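Local coordinates for methyl-coenzyme M reductase subunit beta (Methanosarcina barkeri, PDB 1E6Y), which forms part of the nickel enzyme that reduces methyl-coenzyme M with coenzyme B, releasing methane and the mixed heterodisulfide in the last step of methanogenesis, at residues Tyr249-Glu254 and Gly262-Ser267. Numbering follows the deposited sequence.
Sequences YDIVKE and GTVIES
E254 OE1 is gripped by two groups: the hydroxyl of S267 donates a hydrogen bond to it across the contact, OG to OE1 2.7 Å, and R270 NH2 forms a salt bridge with the same oxygen. The motif is an alpha-alpha hairpin in the C-terminal domain, in which helices 247-255 and 261-274 follow one another through a short connection. Their local axes come within 9.8 Å and point in broadly opposing directions but are steeply inclined, 134° between their N-to-C directions. S267 OG reaches OE1 on the anti side of the carboxylate, 32° out of its plane. E254 sets CG between its backbone N and carbonyl carbon (chi1 71°) and runs extended from there, which carries the acid across to the second helix. R271 takes the other oxygen, OE2, so two arginines and one hydroxyl fix the rotation of the carboxylate and would be expected to stabilise its negative charge. S267 OG is also hydrogen-bonded to N255 ND2, the amide that binds I251 O as well, tying the end of the first helix to the second. An alanine in place of S267 would remove OG, and would probably cost OE1 its hydroxyl donor and the N255 amide one of its partners, leaving the carboxylate to the arginines. Beside this polar cluster, the two backbones come closest at I251 and S267, with CA atoms 6.4 Å apart. V305 and A309 of helix 296-318 also pack on I251, while V264 rests on F331 of helix 323-339, so the hairpin is seated against both of these longer helices. The side chains of I251 and V264 cross at about a right angle. With CG2 anti to its backbone N, I251 directs that methyl at the second helix, where it lies 4.0 Å from V264 CG1 and equally 4.0 Å from S267 CB.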
ATOM      1  N   TYR E 249       9.031 -32.903 -26.591  1.00 11.55           N
ATOM      2  CA  TYR E 249      10.093 -32.902 -27.590  1.00 12.02           C
ATOM      3  C   TYR E 249       9.610 -33.430 -28.943  1.00 11.89           C
ATOM      4  O   TYR E 249       9.919 -32.849 -29.986  1.00 12.12           O
ATOM      5  CB  TYR E 249      11.276 -33.742 -27.098  1.00 11.87           C
ATOM      6  CG  TYR E 249      12.435 -33.783 -28.067  1.00 12.60           C
ATOM      7  CD1 TYR E 249      13.433 -32.813 -28.029  1.00 12.77           C
ATOM      8  CD2 TYR E 249      12.503 -34.761 -29.059  1.00 13.01           C
ATOM      9  CE1 TYR E 249      14.469 -32.811 -28.957  1.00 14.04           C
ATOM     10  CE2 TYR E 249      13.530 -34.768 -29.991  1.00 13.78           C
ATOM     11  CZ  TYR E 249      14.511 -33.791 -29.936  1.00 14.06           C
ATOM     12  OH  TYR E 249      15.531 -33.798 -30.859  1.00 14.79           O
ATOM     13  N   ASP E 250       8.881 -34.542 -28.922  1.00 11.87           N
ATOM     14  CA  ASP E 250       8.419 -35.187 -30.147  1.00 12.47           C
ATOM     15  C   ASP E 250       7.386 -34.351 -30.890  1.00 12.46           C
ATOM     16  O   ASP E 250       7.415 -34.270 -32.119  1.00 12.91           O
ATOM     17  CB  ASP E 250       7.830 -36.569 -29.839  1.00 12.50           C
ATOM     18  CG  ASP E 250       8.897 -37.615 -29.554  1.00 13.13           C
ATOM     19  OD1 ASP E 250      10.096 -37.352 -29.782  1.00 13.70           O
ATOM     20  OD2 ASP E 250       8.530 -38.716 -29.101  1.00 13.19           O
ATOM     21  N   ILE E 251       6.476 -33.730 -30.145  1.00 12.32           N
ATOM     22  CA  ILE E 251       5.455 -32.884 -30.751  1.00 12.16           C
ATOM     23  C   ILE E 251       6.094 -31.657 -31.397  1.00 12.28           C
ATOM     24  O   ILE E 251       5.756 -31.301 -32.529  1.00 11.80           O
ATOM     25  CB  ILE E 251       4.391 -32.450 -29.711  1.00 12.20           C
ATOM     26  CG1 ILE E 251       3.560 -33.671 -29.298  1.00 12.45           C
ATOM     27  CG2 ILE E 251       3.478 -31.371 -30.296  1.00 12.01           C
ATOM     28  CD1 ILE E 251       2.545 -33.399 -28.201  1.00 13.15           C
ATOM     29  N   VAL E 252       7.087 -31.082 -30.723  1.00 11.79           N
ATOM     30  CA  VAL E 252       7.825 -29.949 -31.273  1.00 12.27           C
ATOM     31  C   VAL E 252       8.589 -30.364 -32.529  1.00 12.85           C
ATOM     32  O   VAL E 252       8.499 -29.697 -33.562  1.00 12.79           O
ATOM     33  CB  VAL E 252       8.814 -29.363 -30.232  1.00 11.99           C
ATOM     34  CG1 VAL E 252       9.708 -28.310 -30.878  1.00 11.79           C
ATOM     35  CG2 VAL E 252       8.040 -28.744 -29.079  1.00 12.07           C
ATOM     36  N   LYS E 253       9.253 -31.516 -32.467  1.00 13.13           N
ATOM     37  CA  LYS E 253      10.072 -31.976 -33.582  1.00 13.59           C
ATOM     38  C   LYS E 253       9.256 -32.245 -34.846  1.00 13.75           C
ATOM     39  O   LYS E 253       9.658 -31.853 -35.940  1.00 13.35           O
ATOM     40  CB  LYS E 253      10.854 -33.230 -33.187  1.00 15.42           C
ATOM     41  CG  LYS E 253      11.875 -33.662 -34.224  1.00 17.58           C
ATOM     42  CD  LYS E 253      12.670 -34.857 -33.739  1.00 19.87           C
ATOM     43  CE  LYS E 253      13.396 -35.545 -34.882  1.00 21.90           C
ATOM     44  NZ  LYS E 253      14.400 -34.644 -35.506  1.00 23.76           N
ATOM     45  N   GLU E 254       8.083 -32.855 -34.692  1.00 13.81           N
ATOM     46  CA  GLU E 254       7.260 -33.187 -35.850  1.00 14.55           C
ATOM     47  C   GLU E 254       6.494 -31.989 -36.408  1.00 14.58           C
ATOM     48  O   GLU E 254       5.915 -32.066 -37.493  1.00 15.31           O
ATOM     49  CB  GLU E 254       6.292 -34.326 -35.516  1.00 15.98           C
ATOM     50  CG  GLU E 254       5.150 -33.962 -34.576  1.00 17.04           C
ATOM     51  CD  GLU E 254       4.333 -35.177 -34.158  1.00 18.83           C
ATOM     52  OE1 GLU E 254       3.290 -34.995 -33.500  1.00 18.70           O
ATOM     53  OE2 GLU E 254       4.739 -36.320 -34.465  1.00 18.99           O
ATOM     54  N   GLY E 262      -1.814 -24.468 -35.241  1.00 11.55           N
ATOM     55  CA  GLY E 262      -2.862 -25.370 -35.687  1.00 12.15           C
ATOM     56  C   GLY E 262      -2.445 -26.821 -35.845  1.00 12.22           C
ATOM     57  O   GLY E 262      -3.188 -27.722 -35.461  1.00 12.92           O
ATOM     58  N   THR E 263      -1.264 -27.060 -36.412  1.00 12.79           N
ATOM     59  CA  THR E 263      -0.798 -28.430 -36.631  1.00 13.13           C
ATOM     60  C   THR E 263      -0.340 -29.097 -35.334  1.00 12.98           C
ATOM     61  O   THR E 263      -0.419 -30.319 -35.199  1.00 13.20           O
ATOM     62  CB  THR E 263       0.349 -28.496 -37.667  1.00 13.72           C
ATOM     63  OG1 THR E 263       1.464 -27.721 -37.209  1.00 14.66           O
ATOM     64  CG2 THR E 263      -0.122 -27.965 -39.017  1.00 14.22           C
ATOM     65  N   VAL E 264       0.083 -28.292 -34.361  1.00 12.77           N
ATOM     66  CA  VAL E 264       0.411 -28.806 -33.035  1.00 12.76           C
ATOM     67  C   VAL E 264      -0.845 -29.379 -32.376  1.00 13.04           C
ATOM     68  O   VAL E 264      -0.790 -30.411 -31.710  1.00 13.21           O
ATOM     69  CB  VAL E 264       1.017 -27.696 -32.133  1.00 12.53           C
ATOM     70  CG1 VAL E 264       1.151 -28.189 -30.695  1.00 12.23           C
ATOM     71  CG2 VAL E 264       2.377 -27.282 -32.667  1.00 12.20           C
ATOM     72  N   ILE E 265      -1.987 -28.753 -32.643  1.00 14.09           N
ATOM     73  CA  ILE E 265      -3.266 -29.245 -32.146  1.00 14.68           C
ATOM     74  C   ILE E 265      -3.598 -30.619 -32.730  1.00 14.66           C
ATOM     75  O   ILE E 265      -4.033 -31.513 -32.006  1.00 14.52           O
ATOM     76  CB  ILE E 265      -4.400 -28.231 -32.451  1.00 15.93           C
ATOM     77  CG1 ILE E 265      -4.278 -27.043 -31.495  1.00 16.44           C
ATOM     78  CG2 ILE E 265      -5.773 -28.880 -32.289  1.00 16.29           C
ATOM     79  CD1 ILE E 265      -4.941 -25.791 -31.974  1.00 18.09           C
ATOM     80  N   GLU E 266      -3.281 -30.819 -34.007  1.00 15.00           N
ATOM     81  CA  GLU E 266      -3.471 -32.117 -34.648  1.00 15.41           C
ATOM     82  C   GLU E 266      -2.629 -33.194 -33.962  1.00 14.73           C
ATOM     83  O   GLU E 266      -3.130 -34.272 -33.642  1.00 14.24           O
ATOM     84  CB  GLU E 266      -3.100 -32.033 -36.130  1.00 16.89           C
ATOM     85  CG  GLU E 266      -3.519 -33.244 -36.949  1.00 20.27           C
ATOM     86  CD  GLU E 266      -3.007 -33.196 -38.381  1.00 22.58           C
ATOM     87  OE1 GLU E 266      -2.646 -32.097 -38.861  1.00 24.82           O
ATOM     88  OE2 GLU E 266      -2.950 -34.265 -39.026  1.00 23.99           O
ATOM     89  N   SER E 267      -1.375 -32.855 -33.664  1.00 14.57           N
ATOM     90  CA  SER E 267      -0.472 -33.740 -32.932  1.00 14.08           C
ATOM     91  C   SER E 267      -1.017 -34.087 -31.552  1.00 13.50           C
ATOM     92  O   SER E 267      -0.980 -35.248 -31.138  1.00 13.68           O
ATOM     93  CB  SER E 267       0.899 -33.082 -32.775  1.00 14.10           C
ATOM     94  OG  SER E 267       1.546 -32.948 -34.024  1.00 14.31           O
TER